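Putative thioesterase yhdA (Lactococcus lactis subsp. lactis, PDB 3GEK) is of unknown function but, as a hotdog-fold member of the PaaI family, probably hydrolyses acyl-CoA thioesters, perhaps 1,4-dihydroxy-2-naphthoyl-CoA. Local coordinates at residues Met1-Gln6 with Ser37-Gln42; Asp5-Thr10 with Ala56-Gly61; Ala51-Ala56 with Ala81-Pro86; Asn65-Gly70 with Arg105-Glu110; Ile111-Glu116 with Ser122-Val127. The protein carries 7 engineered substitutions. All coordinates share one frame; numbering follows the deposited sequence. Where two conformers were deposited one is given.

Contact 1 (Met1-Gln6 with Ser37-Gln42); sequences MNMIDQ and SDFHAQ
Gln6 lays its CB over one face of the Phe39 ring, toward the rim, and the ring has His40 CD2 at its edge. The His40 ring in turn carries Phe39 CD2 above its centre. The Gln6 contact is a CH-pi one, with CB over the face and 3.9 Å from the Phe39 ring centroid. It ties the N-terminal helix 3-6 to the 3-10 turn 38-40, which follows strand 28-35 in this hotdog fold. Phe39 reaches the helix because its CG lies anti to the backbone N (chi1 176°).

Beyond CG the Gln6 chain is extended and crosses Phe39 at about a right angle. Its amide plane is turned 40° from the ring, and NE2 lies 3.4 Å from Phe39 CE1. That amide is also hydrogen-bonded to Gln6 of the second subunit, so the contact sits at the subunit interface. Met3 adds a looser touch, its CG 4.3 Å from Phe39 CZ.

Each segment also has a side-chain-to-backbone bond of its own. Ser37 OG accepts from Phe39 N in an ST turn; at the other end Asn2 is the N-cap of helix 3-6, its OD1 accepting from Asp5 N at 3.0 Å and 165°.

Contact 2 (Asp5-Thr10 with Ala56-Gly61); sequences DQLNIT and AEITAG
Leu7 and Ile58 meet methyl to methyl, their side chains slanting across one another so that Leu7 CD2 comes within 3.7 Å of Ile58 CD1. A second, similarly slanted pair lies beside it: Ile9 CG2 faces Thr59 CG2 at 4.0 Å. Leu7, Ile9 and Ile58 all start out toward the opposite segment.

Which branch does the touching follows from the torsions. In Ile58, CG1 stands anti to the carbonyl carbon and the chain runs on extended, chi2 165°, which carries CD1 out to Leu7. Thr59 has chi1 54°, with OG1 between the backbone N and the carbonyl carbon; the hydroxyl bonds back to Leu55 O one turn earlier in the helix, and CG2 is the branch presented to Ile9.

Between the two touching residues Leu7 and Ile9 the chain turns at Asn8, which leaves the helical conformation with a positive phi of 58°, and its N still bonds to Asp5 O at 3.1 Å. From Ile9 the chain runs as a short strand alongside strand 28-35. The central helix 49-68 of the hotdog fold is thereby flanked here by the N-terminal arm. Leu7 also packs on Phe39 and Ala54, and Ile9 on Leu55, extending the same apolar patch.

Across this contact the touching groups are all methyls. Such packing gives shape fit and hydrophobic burial but little directional hold, and the one polar atom on the touching side chains, Thr59 OG1, is satisfied within its own helix.

Contact 3 (Ala51-Ala56 with Ala81-Pro86); sequences ASLALA and ANHLNP. Engineered in segment 81-86: Pro86 (natural residue Ser).
Ala81, still within strand 73-83, points its CB at the central helix and meets Leu53 CD1 at 3.5 Å. Asn82 then turns its side chain to the other side of the sheet, in the usual alternation of a strand, and packs on Val127 of the third subunit. His83 comes back to the helix side. Its ring approaches the same methyl obliquely, CE1 lying 3.6 Å from Leu53 CD1, and the two side chains cross at about a right angle.

A single leucine methyl therefore serves both strand residues. Leu53 gets it there with unusual torsions, chi1 -91° and chi2 30°. The rotation of the imidazole is set by its two nitrogens: His83 ND1 is hydrogen-bonded to Ser122 OG, and NE2 makes a weak hydrogen bond to Glu57 OE1 of the second subunit. The ring is thus held from the neighbouring strand and from the partner's helix while CE1 packs on Leu53.

The contact joins the N-terminal half of helix 49-68 to the end of strand 73-83, as in the hotdog fold, where the long helix lies against the sheet. Strand 120-131 runs beside that strand within the chain, and Ala81 and Asn82 pair antiparallel with a strand of the second subunit, continuing the sheet across the interface.

Contact 4 (Asn65-Gly70 with Arg105-Glu110); sequences NAIGSG and RNHVWE. Engineered in segment 65-70: Gly70 (natural residue Ser).
Ile67 and Trp109 make the closest apolar contact: Ile67 CD1 comes to the edge of the indole, near its plane, 3.6 Å from Trp109 CZ2 and 3.8 Å from Trp109 CH2. The two side chains approach from opposite directions. The extended isoleucine, chi2 168°, is what carries CD1 out to the indole. Its other branch gives a looser touch, with Ile67 CG2 4.3 Å from His107 CE1 and oblique to that ring.

Polar bonds from outside the pair fix both aromatic groups. Ser64 OG, in the helix just before Asn65, is hydrogen-bonded to both Trp109 NE1 and His107 ND1, so a single helix hydroxyl steadies two neighbouring rings of the strand. His107 NE2 has a second anchor in Asn102 OD1.

Among aromatic contacts, Trp109 meets Phe30 edge-to-face, and the planes of His107 and Tyr72 stand at about 80°.

Backbone geometry closes the helix: Ser69 N bonds to Asn65 O at 2.8 Å, and Ser69, the first residue to leave helical phi/psi, has positive phi.

The whole packs the C-terminal end of helix 49-68 against strand 106-115, a long helix lying against a curved antiparallel sheet as in the hotdog fold.

Contact 5 (Ile111-Glu116 with Ser122-Val127); sequences IKITDE and SQITVV
Ile111 with Ile124 and Ile113 with Ser122 are hydrogen-bonded pairs of an antiparallel beta hairpin, strands 106-115 and 120-131 of the hotdog sheet. Each pair exchanges two backbone bonds. Ile111 N reaches Ile124 O at 2.7 Å and Ile124 N returns to Ile111 O at 2.8 Å. Ile113 N to Ser122 O is also 2.8 Å, and the return bond, Ser122 N to Ile113 O, is longer at 3.1 Å. Lys112 and Gln123 form the non-hydrogen-bonded pair between them. The N-to-C directions of the two short strand segments make an angle of 157°.

On the face with Ile111, Ile113, Ser122 and Ile124, the side chains interlock diagonally. Ile113 CD1 presses on Ile124 CD1 at 3.4 Å, tighter than usual van der Waals contact, and Ile111 CD1 meets Val126 CG2 at 3.7 Å. Both isoleucines 111 and 113 hold CG1 anti to the carbonyl carbon and run on extended, which sends CD1 past the directly facing residue to the one two positions further along the facing strand.

Helix 49-68 backs this face: Ile111 and Val126 pack on Ala60, Ile124 on Ala56, and Ile113 on Ser52. On the far side of strand 120-131, Gln123 is joined by a backbone hydrogen bond to Asn82 of strand 73-83.

The other face, with Lys112 and Gln123, turns toward the third subunit, where Gln123 NE2 makes a weak hydrogen bond to Glu110 OE1 of that chain. Lys112 NZ forms a salt bridge to Glu110 of its own chain. The two long side chains lie alongside each other, and the bend of Gln123 at chi2 (96°) brings OE1 3.3 Å from Lys112 CG.

In the fold
Contacts 3, 2 and 4 follow one another along helix 49-68, packed respectively on strand 73-83, the N-terminal arm and strand 106-115. Contact 5 joins two strands of the sheet behind the helix, and its centre is about 6 Å from that of contact 3, whereas the centres of contacts 1 and 4 lie about 25 Å apart on opposite sides of the chain's centre. Contact 5 alone is held across its segments by backbone hydrogen bonds; in the other four, side-chain packing does the joining. Contact 2 is only partly buried, and contact 1 lies farthest from the chain's centre, buried with help from the second subunit. Contacts 3, 4 and 5 also touch the third.

Contact 1 (Met1-Gln6 with Ser37-Gln42)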
# COMPACT_ATOMS: atom_id res chain seq x y z
N MSE A 1 -4.13 -22.07 -22.76
CA MSE A 1 -4.08 -20.59 -22.59
C MSE A 1 -4.48 -20.17 -21.18
O MSE A 1 -5.66 -19.94 -20.91
CB MSE A 1 -4.97 -19.91 -23.63
CG MSE A 1 -4.27 -19.53 -24.93
SE MSE A 1 -3.35 -17.81 -24.83
CE MSE A 1 -2.41 -17.87 -26.54
N ASN A 2 -3.50 -20.10 -20.28
CA ASN A 2 -3.75 -19.61 -18.93
C ASN A 2 -3.89 -18.08 -18.91
O ASN A 2 -3.67 -17.43 -19.94
CB ASN A 2 -2.68 -20.12 -17.95
CG ASN A 2 -1.29 -19.51 -18.19
OD1 ASN A 2 -1.10 -18.67 -19.06
ND2 ASN A 2 -0.32 -19.95 -17.40
N MSE A 3 -4.24 -17.54 -17.76
CA MSE A 3 -4.43 -16.10 -17.60
C MSE A 3 -3.23 -15.29 -18.08
O MSE A 3 -3.39 -14.31 -18.81
CB MSE A 3 -4.74 -15.75 -16.14
CG MSE A 3 -5.27 -14.34 -15.92
SE MSE A 3 -5.49 -13.93 -14.02
CE MSE A 3 -3.70 -13.29 -13.65
N ILE A 4 -2.05 -15.70 -17.67
CA ILE A 4 -0.79 -15.04 -18.04
C ILE A 4 -0.67 -14.84 -19.56
O ILE A 4 -0.42 -13.73 -20.02
CB ILE A 4 0.46 -15.79 -17.47
CG1 ILE A 4 0.41 -15.82 -15.94
CG2 ILE A 4 1.76 -15.15 -17.96
CD1 ILE A 4 1.48 -16.69 -15.28
N ASP A 5 -0.88 -15.91 -20.32
CA ASP A 5 -0.75 -15.86 -21.77
C ASP A 5 -1.87 -15.05 -22.41
O ASP A 5 -1.65 -14.31 -23.37
CB ASP A 5 -0.70 -17.27 -22.37
CG ASP A 5 0.47 -18.10 -21.85
OD1 ASP A 5 1.52 -17.52 -21.49
OD2 ASP A 5 0.33 -19.34 -21.80
N GLN A 6 -3.08 -15.18 -21.86
CA GLN A 6 -4.24 -14.45 -22.39
C GLN A 6 -4.15 -12.94 -22.17
O GLN A 6 -4.76 -12.16 -22.90
CB GLN A 6 -5.55 -15.00 -21.81
CG GLN A 6 -5.93 -16.36 -22.36
CD GLN A 6 -7.33 -16.78 -21.97
OE1 GLN A 6 -7.52 -17.78 -21.28
NE2 GLN A 6 -8.32 -16.01 -22.40
N SER A 37 -7.89 -6.47 -25.44
CA SER A 37 -9.13 -6.93 -26.07
C SER A 37 -10.23 -6.90 -25.01
O SER A 37 -10.01 -6.36 -23.92
CB SER A 37 -8.98 -8.35 -26.61
OG SER A 37 -8.88 -9.28 -25.55
N ASP A 38 -11.38 -7.49 -25.32
CA ASP A 38 -12.50 -7.60 -24.38
C ASP A 38 -12.14 -8.41 -23.14
O ASP A 38 -12.74 -8.24 -22.08
CB ASP A 38 -13.73 -8.22 -25.05
CG ASP A 38 -13.50 -9.68 -25.47
OD1 ASP A 38 -14.21 -10.56 -24.92
OD2 ASP A 38 -12.63 -9.94 -26.33
N PHE A 39 -11.15 -9.30 -23.28
CA PHE A 39 -10.61 -10.07 -22.17
C PHE A 39 -10.27 -9.16 -20.99
O PHE A 39 -10.51 -9.53 -19.84
CB PHE A 39 -9.37 -10.86 -22.62
CG PHE A 39 -8.69 -11.62 -21.51
CD1 PHE A 39 -9.17 -12.85 -21.09
CD2 PHE A 39 -7.56 -11.10 -20.88
CE1 PHE A 39 -8.55 -13.56 -20.06
CE2 PHE A 39 -6.93 -11.79 -19.86
CZ PHE A 39 -7.43 -13.03 -19.44
N HIS A 40 -9.75 -7.98 -21.29
CA HIS A 40 -9.25 -7.05 -20.28
C HIS A 40 -10.32 -6.06 -19.77
O HIS A 40 -10.03 -5.23 -18.91
CB HIS A 40 -8.04 -6.27 -20.81
CG HIS A 40 -7.03 -7.11 -21.53
ND1 HIS A 40 -5.80 -7.42 -20.99
CD2 HIS A 40 -7.07 -7.70 -22.75
CE1 HIS A 40 -5.12 -8.16 -21.85
NE2 HIS A 40 -5.87 -8.35 -22.92
N ALA A 41 -11.54 -6.16 -20.29
CA ALA A 41 -12.57 -5.16 -20.02
C ALA A 41 -13.29 -5.36 -18.68
O ALA A 41 -13.44 -6.49 -18.20
CB ALA A 41 -13.58 -5.13 -21.16
N GLN A 42 -13.70 -4.24 -18.08
CA GLN A 42 -14.65 -4.26 -16.97
C GLN A 42 -16.03 -3.75 -17.46
O GLN A 42 -16.13 -3.21 -18.57
CB GLN A 42 -14.10 -3.51 -15.74
CG GLN A 42 -13.66 -2.07 -15.96
CD GLN A 42 -14.83 -1.11 -15.98
OE1 GLN A 42 -15.49 -0.89 -14.96
NE2 GLN A 42 -15.11 -0.55 -17.15

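Contact 2 (Asp5-Thr10 with Ala56-Gly61)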
# COMPACT_ATOMS: atom_id res chain seq x y z
N ASP A 5 -0.88 -15.91 -20.32
CA ASP A 5 -0.75 -15.86 -21.77
C ASP A 5 -1.87 -15.05 -22.41
O ASP A 5 -1.65 -14.31 -23.37
CB ASP A 5 -0.70 -17.27 -22.37
CG ASP A 5 0.47 -18.10 -21.85
OD1 ASP A 5 1.52 -17.52 -21.49
OD2 ASP A 5 0.33 -19.34 -21.80
N GLN A 6 -3.08 -15.18 -21.86
CA GLN A 6 -4.24 -14.45 -22.39
C GLN A 6 -4.15 -12.94 -22.17
O GLN A 6 -4.76 -12.16 -22.90
CB GLN A 6 -5.55 -15.00 -21.81
CG GLN A 6 -5.93 -16.36 -22.36
CD GLN A 6 -7.33 -16.78 -21.97
OE1 GLN A 6 -7.52 -17.78 -21.28
NE2 GLN A 6 -8.32 -16.01 -22.40
N LEU A 7 -3.36 -12.53 -21.17
CA LEU A 7 -3.07 -11.12 -20.93
C LEU A 7 -2.39 -10.45 -22.12
O LEU A 7 -2.49 -9.24 -22.29
CB LEU A 7 -2.22 -10.96 -19.66
CG LEU A 7 -2.79 -10.45 -18.32
CD1 LEU A 7 -4.30 -10.19 -18.29
CD2 LEU A 7 -2.37 -11.37 -17.19
N ASN A 8 -1.72 -11.25 -22.96
CA ASN A 8 -1.03 -10.75 -24.15
C ASN A 8 0.03 -9.69 -23.81
O ASN A 8 -0.02 -8.56 -24.29
CB ASN A 8 -2.04 -10.23 -25.19
CG ASN A 8 -1.48 -10.19 -26.61
OD1 ASN A 8 -0.34 -10.57 -26.86
ND2 ASN A 8 -2.30 -9.72 -27.54
N ILE A 9 0.97 -10.07 -22.95
CA ILE A 9 2.12 -9.23 -22.62
C ILE A 9 3.12 -9.30 -23.77
O ILE A 9 3.57 -10.39 -24.14
CB ILE A 9 2.80 -9.66 -21.29
CG1 ILE A 9 1.79 -9.81 -20.14
CG2 ILE A 9 3.94 -8.71 -20.92
CD1 ILE A 9 0.72 -8.74 -20.06
N THR A 10 3.47 -8.15 -24.34
CA THR A 10 4.37 -8.08 -25.48
C THR A 10 5.62 -7.23 -25.18
O THR A 10 5.65 -6.48 -24.21
CB THR A 10 3.66 -7.50 -26.73
OG1 THR A 10 2.29 -7.92 -26.74
CG2 THR A 10 4.32 -7.97 -28.01
N ALA A 56 1.37 -5.95 -13.68
CA ALA A 56 2.44 -5.45 -12.83
C ALA A 56 3.15 -6.56 -12.07
O ALA A 56 4.37 -6.60 -12.05
CB ALA A 56 1.92 -4.43 -11.86
N GLU A 57 2.38 -7.45 -11.45
CA GLU A 57 2.94 -8.55 -10.67
C GLU A 57 3.71 -9.53 -11.57
O GLU A 57 4.79 -10.01 -11.19
CB GLU A 57 1.86 -9.27 -9.84
CG GLU A 57 2.43 -10.24 -8.80
CD GLU A 57 1.43 -10.70 -7.74
OE1 GLU A 57 0.59 -9.89 -7.30
OE2 GLU A 57 1.51 -11.89 -7.32
N ILE A 58 3.18 -9.79 -12.77
CA ILE A 58 3.78 -10.73 -13.71
C ILE A 58 5.08 -10.21 -14.34
O ILE A 58 6.06 -10.96 -14.43
CB ILE A 58 2.77 -11.20 -14.80
CG1 ILE A 58 1.67 -12.06 -14.16
CG2 ILE A 58 3.47 -11.99 -15.91
CD1 ILE A 58 0.45 -12.26 -15.03
N THR A 59 5.08 -8.95 -14.78
CA THR A 59 6.27 -8.35 -15.38
C THR A 59 7.38 -8.11 -14.35
O THR A 59 8.56 -8.26 -14.67
CB THR A 59 5.95 -7.02 -16.11
OG1 THR A 59 5.27 -6.13 -15.22
CG2 THR A 59 5.10 -7.27 -17.37
N ALA A 60 7.00 -7.74 -13.13
CA ALA A 60 7.96 -7.58 -12.04
C ALA A 60 8.66 -8.91 -11.75
O ALA A 60 9.88 -8.95 -11.59
CB ALA A 60 7.28 -7.04 -10.78
N GLY A 61 7.87 -9.98 -11.70
CA GLY A 61 8.38 -11.33 -11.50
C GLY A 61 9.30 -11.79 -12.62
O GLY A 61 10.31 -12.44 -12.36

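Contact 3 (Ala51-Ala56 with Ala81-Pro86)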
# COMPACT_ATOMS: atom_id res chain seq x y z
N ALA A 51 -6.56 -6.60 -14.44
CA ALA A 51 -5.64 -6.87 -15.54
C ALA A 51 -4.32 -6.10 -15.39
O ALA A 51 -3.25 -6.66 -15.58
CB ALA A 51 -6.30 -6.55 -16.88
N SER A 52 -4.42 -4.81 -15.04
CA SER A 52 -3.25 -3.97 -14.76
C SER A 52 -2.45 -4.48 -13.55
O SER A 52 -1.22 -4.52 -13.59
CB SER A 52 -3.66 -2.52 -14.54
OG SER A 52 -4.29 -1.98 -15.70
N LEU A 53 -3.15 -4.84 -12.48
CA LEU A 53 -2.52 -5.43 -11.30
C LEU A 53 -1.74 -6.68 -11.67
O LEU A 53 -0.58 -6.82 -11.29
CB LEU A 53 -3.57 -5.80 -10.25
CG LEU A 53 -3.98 -4.82 -9.15
CD1 LEU A 53 -3.86 -3.36 -9.58
CD2 LEU A 53 -5.42 -5.17 -8.74
N ALA A 54 -2.40 -7.57 -12.41
CA ALA A 54 -1.79 -8.81 -12.86
C ALA A 54 -0.59 -8.54 -13.78
O ALA A 54 0.44 -9.21 -13.66
CB ALA A 54 -2.81 -9.68 -13.56
N LEU A 55 -0.72 -7.56 -14.67
CA LEU A 55 0.38 -7.16 -15.55
C LEU A 55 1.61 -6.73 -14.73
O LEU A 55 2.74 -7.10 -15.06
CB LEU A 55 -0.06 -6.02 -16.48
CG LEU A 55 0.98 -5.22 -17.29
CD1 LEU A 55 1.70 -6.09 -18.28
CD2 LEU A 55 0.33 -4.04 -18.01
N ALA A 56 1.37 -5.95 -13.68
CA ALA A 56 2.44 -5.45 -12.83
C ALA A 56 3.15 -6.56 -12.07
O ALA A 56 4.37 -6.60 -12.05
CB ALA A 56 1.92 -4.43 -11.86
N ALA A 81 -1.39 -0.53 -5.53
CA ALA A 81 -1.72 0.18 -6.75
C ALA A 81 -2.65 1.35 -6.50
O ALA A 81 -3.55 1.28 -5.67
CB ALA A 81 -2.33 -0.77 -7.77
N ASN A 82 -2.42 2.42 -7.25
CA ASN A 82 -3.32 3.55 -7.30
C ASN A 82 -3.72 3.73 -8.76
O ASN A 82 -2.85 3.90 -9.62
CB ASN A 82 -2.63 4.81 -6.77
CG ASN A 82 -2.42 4.77 -5.27
OD1 ASN A 82 -3.35 4.95 -4.50
ND2 ASN A 82 -1.18 4.52 -4.86
N HIS A 83 -5.01 3.63 -9.04
CA HIS A 83 -5.55 3.83 -10.38
C HIS A 83 -5.88 5.30 -10.55
O HIS A 83 -6.82 5.81 -9.92
CB HIS A 83 -6.80 2.97 -10.61
CG HIS A 83 -6.57 1.50 -10.44
ND1 HIS A 83 -5.63 0.81 -11.17
CD2 HIS A 83 -7.17 0.60 -9.64
CE1 HIS A 83 -5.64 -0.46 -10.81
NE2 HIS A 83 -6.57 -0.62 -9.88
N LEU A 84 -5.10 5.98 -11.38
CA LEU A 84 -5.17 7.44 -11.52
C LEU A 84 -6.15 7.92 -12.59
O LEU A 84 -6.94 8.83 -12.35
CB LEU A 84 -3.78 8.03 -11.82
CG LEU A 84 -2.66 8.01 -10.77
CD1 LEU A 84 -3.17 7.79 -9.34
CD2 LEU A 84 -1.64 6.97 -11.13
N ASN A 85 -6.08 7.30 -13.77
CA ASN A 85 -6.86 7.72 -14.92
C ASN A 85 -7.52 6.53 -15.61
O ASN A 85 -6.92 5.46 -15.69
CB ASN A 85 -5.97 8.47 -15.92
CG ASN A 85 -5.48 9.80 -15.39
OD1 ASN A 85 -4.28 9.97 -15.11
ND2 ASN A 85 -6.39 10.76 -15.24
N PRO A 86 -8.75 6.72 -16.11
CA PRO A 86 -9.42 5.62 -16.80
C PRO A 86 -8.83 5.36 -18.19
O PRO A 86 -8.49 6.30 -18.92
CB PRO A 86 -10.87 6.10 -16.91
CG PRO A 86 -10.76 7.58 -16.96
CD PRO A 86 -9.59 7.93 -16.07

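Contact 4 (Asn65-Gly70 with Arg105-Glu110)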
# COMPACT_ATOMS: atom_id res chain seq x y z
N ASN A 65 13.37 -12.40 -12.07
CA ASN A 65 13.95 -13.68 -12.49
C ASN A 65 15.08 -13.53 -13.51
O ASN A 65 16.10 -14.21 -13.41
CB ASN A 65 12.86 -14.62 -13.03
CG ASN A 65 12.00 -15.22 -11.93
OD1 ASN A 65 12.35 -15.16 -10.75
ND2 ASN A 65 10.88 -15.80 -12.32
N ALA A 66 14.89 -12.63 -14.47
CA ALA A 66 15.91 -12.30 -15.46
C ALA A 66 17.19 -11.72 -14.84
O ALA A 66 18.29 -12.07 -15.26
CB ALA A 66 15.35 -11.36 -16.50
N ILE A 67 17.03 -10.84 -13.85
CA ILE A 67 18.16 -10.25 -13.12
C ILE A 67 18.94 -11.32 -12.34
O ILE A 67 20.18 -11.34 -12.36
CB ILE A 67 17.69 -9.13 -12.15
CG1 ILE A 67 17.17 -7.92 -12.94
CG2 ILE A 67 18.81 -8.71 -11.19
CD1 ILE A 67 16.43 -6.91 -12.09
N GLY A 68 18.22 -12.20 -11.65
CA GLY A 68 18.83 -13.26 -10.86
C GLY A 68 19.46 -14.36 -11.69
O GLY A 68 20.58 -14.77 -11.42
N SER A 69 18.71 -14.82 -12.70
CA SER A 69 19.14 -15.89 -13.61
C SER A 69 19.71 -17.10 -12.87
O SER A 69 20.93 -17.22 -12.68
CB SER A 69 20.11 -15.36 -14.67
OG SER A 69 20.38 -16.35 -15.65
N GLY A 70 18.83 -18.00 -12.45
CA GLY A 70 19.23 -19.24 -11.78
C GLY A 70 19.59 -19.08 -10.31
O GLY A 70 19.41 -20.02 -9.53
N ARG A 105 16.97 -10.52 -0.14
CA ARG A 105 15.75 -11.34 -0.01
C ARG A 105 14.52 -10.75 -0.73
O ARG A 105 13.55 -11.47 -0.99
CB ARG A 105 15.43 -11.54 1.47
CG ARG A 105 15.37 -10.25 2.28
CD ARG A 105 15.78 -10.47 3.73
NE ARG A 105 16.34 -9.26 4.32
CZ ARG A 105 17.63 -8.95 4.34
NH1 ARG A 105 18.53 -9.76 3.79
NH2 ARG A 105 18.03 -7.82 4.90
N ASN A 106 14.56 -9.45 -1.01
CA ASN A 106 13.45 -8.75 -1.66
C ASN A 106 13.87 -7.86 -2.84
O ASN A 106 14.90 -7.21 -2.78
CB ASN A 106 12.70 -7.87 -0.65
CG ASN A 106 11.89 -8.68 0.35
OD1 ASN A 106 11.67 -8.24 1.48
ND2 ASN A 106 11.43 -9.87 -0.05
N HIS A 107 13.05 -7.84 -3.89
CA HIS A 107 13.13 -6.80 -4.92
C HIS A 107 11.93 -5.88 -4.76
O HIS A 107 10.81 -6.35 -4.58
CB HIS A 107 13.14 -7.38 -6.34
CG HIS A 107 14.47 -7.90 -6.78
ND1 HIS A 107 14.61 -8.70 -7.89
CD2 HIS A 107 15.71 -7.76 -6.26
CE1 HIS A 107 15.89 -9.02 -8.05
NE2 HIS A 107 16.58 -8.46 -7.07
N VAL A 108 12.17 -4.57 -4.81
CA VAL A 108 11.07 -3.60 -4.78
C VAL A 108 11.04 -2.84 -6.10
O VAL A 108 11.98 -2.10 -6.42
CB VAL A 108 11.18 -2.61 -3.59
CG1 VAL A 108 9.95 -1.73 -3.52
CG2 VAL A 108 11.38 -3.37 -2.28
N TRP A 109 9.97 -3.04 -6.86
CA TRP A 109 9.81 -2.41 -8.18
C TRP A 109 8.82 -1.26 -8.13
O TRP A 109 7.75 -1.38 -7.53
CB TRP A 109 9.31 -3.41 -9.22
CG TRP A 109 10.33 -4.41 -9.64
CD1 TRP A 109 10.48 -5.68 -9.15
CD2 TRP A 109 11.33 -4.25 -10.66
NE1 TRP A 109 11.52 -6.31 -9.80
CE2 TRP A 109 12.06 -5.45 -10.73
CE3 TRP A 109 11.68 -3.19 -11.51
CZ2 TRP A 109 13.12 -5.64 -11.62
CZ3 TRP A 109 12.73 -3.38 -12.40
CH2 TRP A 109 13.44 -4.59 -12.45
N GLU A 110 9.19 -0.15 -8.76
CA GLU A 110 8.27 0.95 -8.99
C GLU A 110 7.81 0.87 -10.45
O GLU A 110 8.63 0.98 -11.38
CB GLU A 110 8.98 2.27 -8.72
CG GLU A 110 8.20 3.53 -9.09
CD GLU A 110 9.10 4.74 -9.14
OE1 GLU A 110 9.49 5.25 -8.06
OE2 GLU A 110 9.44 5.19 -10.27

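Contact 5 (Ile111-Glu116 with Ser122-Val127)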
# COMPACT_ATOMS: atom_id res chain seq x y z
N ILE A 111 6.51 0.66 -10.64
CA ILE A 111 5.96 0.37 -11.96
C ILE A 111 4.89 1.39 -12.38
O ILE A 111 3.91 1.61 -11.67
CB ILE A 111 5.39 -1.07 -12.03
CG1 ILE A 111 6.51 -2.09 -11.78
CG2 ILE A 111 4.69 -1.34 -13.37
CD1 ILE A 111 6.04 -3.45 -11.27
N LYS A 112 5.10 2.00 -13.53
CA LYS A 112 4.14 2.94 -14.08
C LYS A 112 3.40 2.31 -15.26
O LYS A 112 4.02 1.84 -16.21
CB LYS A 112 4.82 4.25 -14.48
CG LYS A 112 5.40 5.02 -13.29
CD LYS A 112 5.84 6.42 -13.68
CE LYS A 112 6.73 7.05 -12.62
NZ LYS A 112 8.03 6.32 -12.46
N ILE A 113 2.08 2.29 -15.18
CA ILE A 113 1.25 1.84 -16.28
C ILE A 113 0.68 3.05 -17.00
O ILE A 113 0.02 3.89 -16.40
CB ILE A 113 0.16 0.85 -15.83
CG1 ILE A 113 0.84 -0.43 -15.29
CG2 ILE A 113 -0.81 0.51 -16.99
CD1 ILE A 113 -0.04 -1.27 -14.45
N THR A 114 0.96 3.11 -18.29
CA THR A 114 0.77 4.30 -19.08
C THR A 114 0.04 3.94 -20.37
O THR A 114 0.17 2.82 -20.86
CB THR A 114 2.17 4.93 -19.34
OG1 THR A 114 2.15 6.34 -19.07
CG2 THR A 114 2.66 4.67 -20.74
N ASP A 115 -0.77 4.85 -20.91
CA ASP A 115 -1.42 4.57 -22.18
C ASP A 115 -0.50 4.92 -23.36
O ASP A 115 0.64 5.33 -23.16
CB ASP A 115 -2.82 5.23 -22.28
CG ASP A 115 -2.77 6.74 -22.42
OD1 ASP A 115 -1.68 7.33 -22.63
OD2 ASP A 115 -3.85 7.35 -22.34
N GLU A 116 -1.00 4.74 -24.58
CA GLU A 116 -0.20 4.98 -25.78
C GLU A 116 0.24 6.44 -25.96
O GLU A 116 1.13 6.74 -26.76
CB GLU A 116 -0.90 4.43 -27.04
CG GLU A 116 -2.40 4.68 -27.15
CD GLU A 116 -3.24 3.67 -26.37
OE1 GLU A 116 -3.42 3.87 -25.15
OE2 GLU A 116 -3.73 2.69 -26.97
N SER A 122 -2.03 3.92 -14.09
CA SER A 122 -1.89 3.35 -12.76
C SER A 122 -0.43 3.37 -12.31
O SER A 122 0.48 3.09 -13.09
CB SER A 122 -2.42 1.91 -12.73
OG SER A 122 -3.77 1.86 -13.15
N GLN A 123 -0.22 3.72 -11.05
CA GLN A 123 1.09 3.65 -10.41
C GLN A 123 1.05 2.46 -9.45
O GLN A 123 0.13 2.32 -8.64
CB GLN A 123 1.37 4.94 -9.65
CG GLN A 123 2.60 4.90 -8.74
CD GLN A 123 3.85 5.46 -9.40
OE1 GLN A 123 3.83 5.90 -10.55
NE2 GLN A 123 4.95 5.46 -8.65
N ILE A 124 2.05 1.59 -9.56
CA ILE A 124 2.04 0.32 -8.84
C ILE A 124 3.43 0.01 -8.28
O ILE A 124 4.44 0.18 -8.98
CB ILE A 124 1.57 -0.85 -9.76
CG1 ILE A 124 0.18 -0.54 -10.34
CG2 ILE A 124 1.60 -2.19 -9.01
CD1 ILE A 124 -0.45 -1.66 -11.14
N THR A 125 3.46 -0.41 -7.02
CA THR A 125 4.69 -0.90 -6.40
C THR A 125 4.54 -2.39 -6.10
O THR A 125 3.52 -2.82 -5.54
CB THR A 125 5.03 -0.13 -5.10
OG1 THR A 125 5.21 1.25 -5.42
CG2 THR A 125 6.32 -0.66 -4.48
N VAL A 126 5.53 -3.17 -6.51
CA VAL A 126 5.54 -4.61 -6.26
C VAL A 126 6.77 -5.00 -5.45
O VAL A 126 7.90 -4.65 -5.82
CB VAL A 126 5.54 -5.43 -7.59
CG1 VAL A 126 5.59 -6.92 -7.30
CG2 VAL A 126 4.31 -5.10 -8.44
N VAL A 127 6.55 -5.72 -4.36
CA VAL A 127 7.63 -6.34 -3.61
C VAL A 127 7.65 -7.83 -3.93
O VAL A 127 6.64 -8.52 -3.75
CB VAL A 127 7.49 -6.13 -2.08
CG1 VAL A 127 8.67 -6.73 -1.34
CG2 VAL A 127 7.33 -4.65 -1.74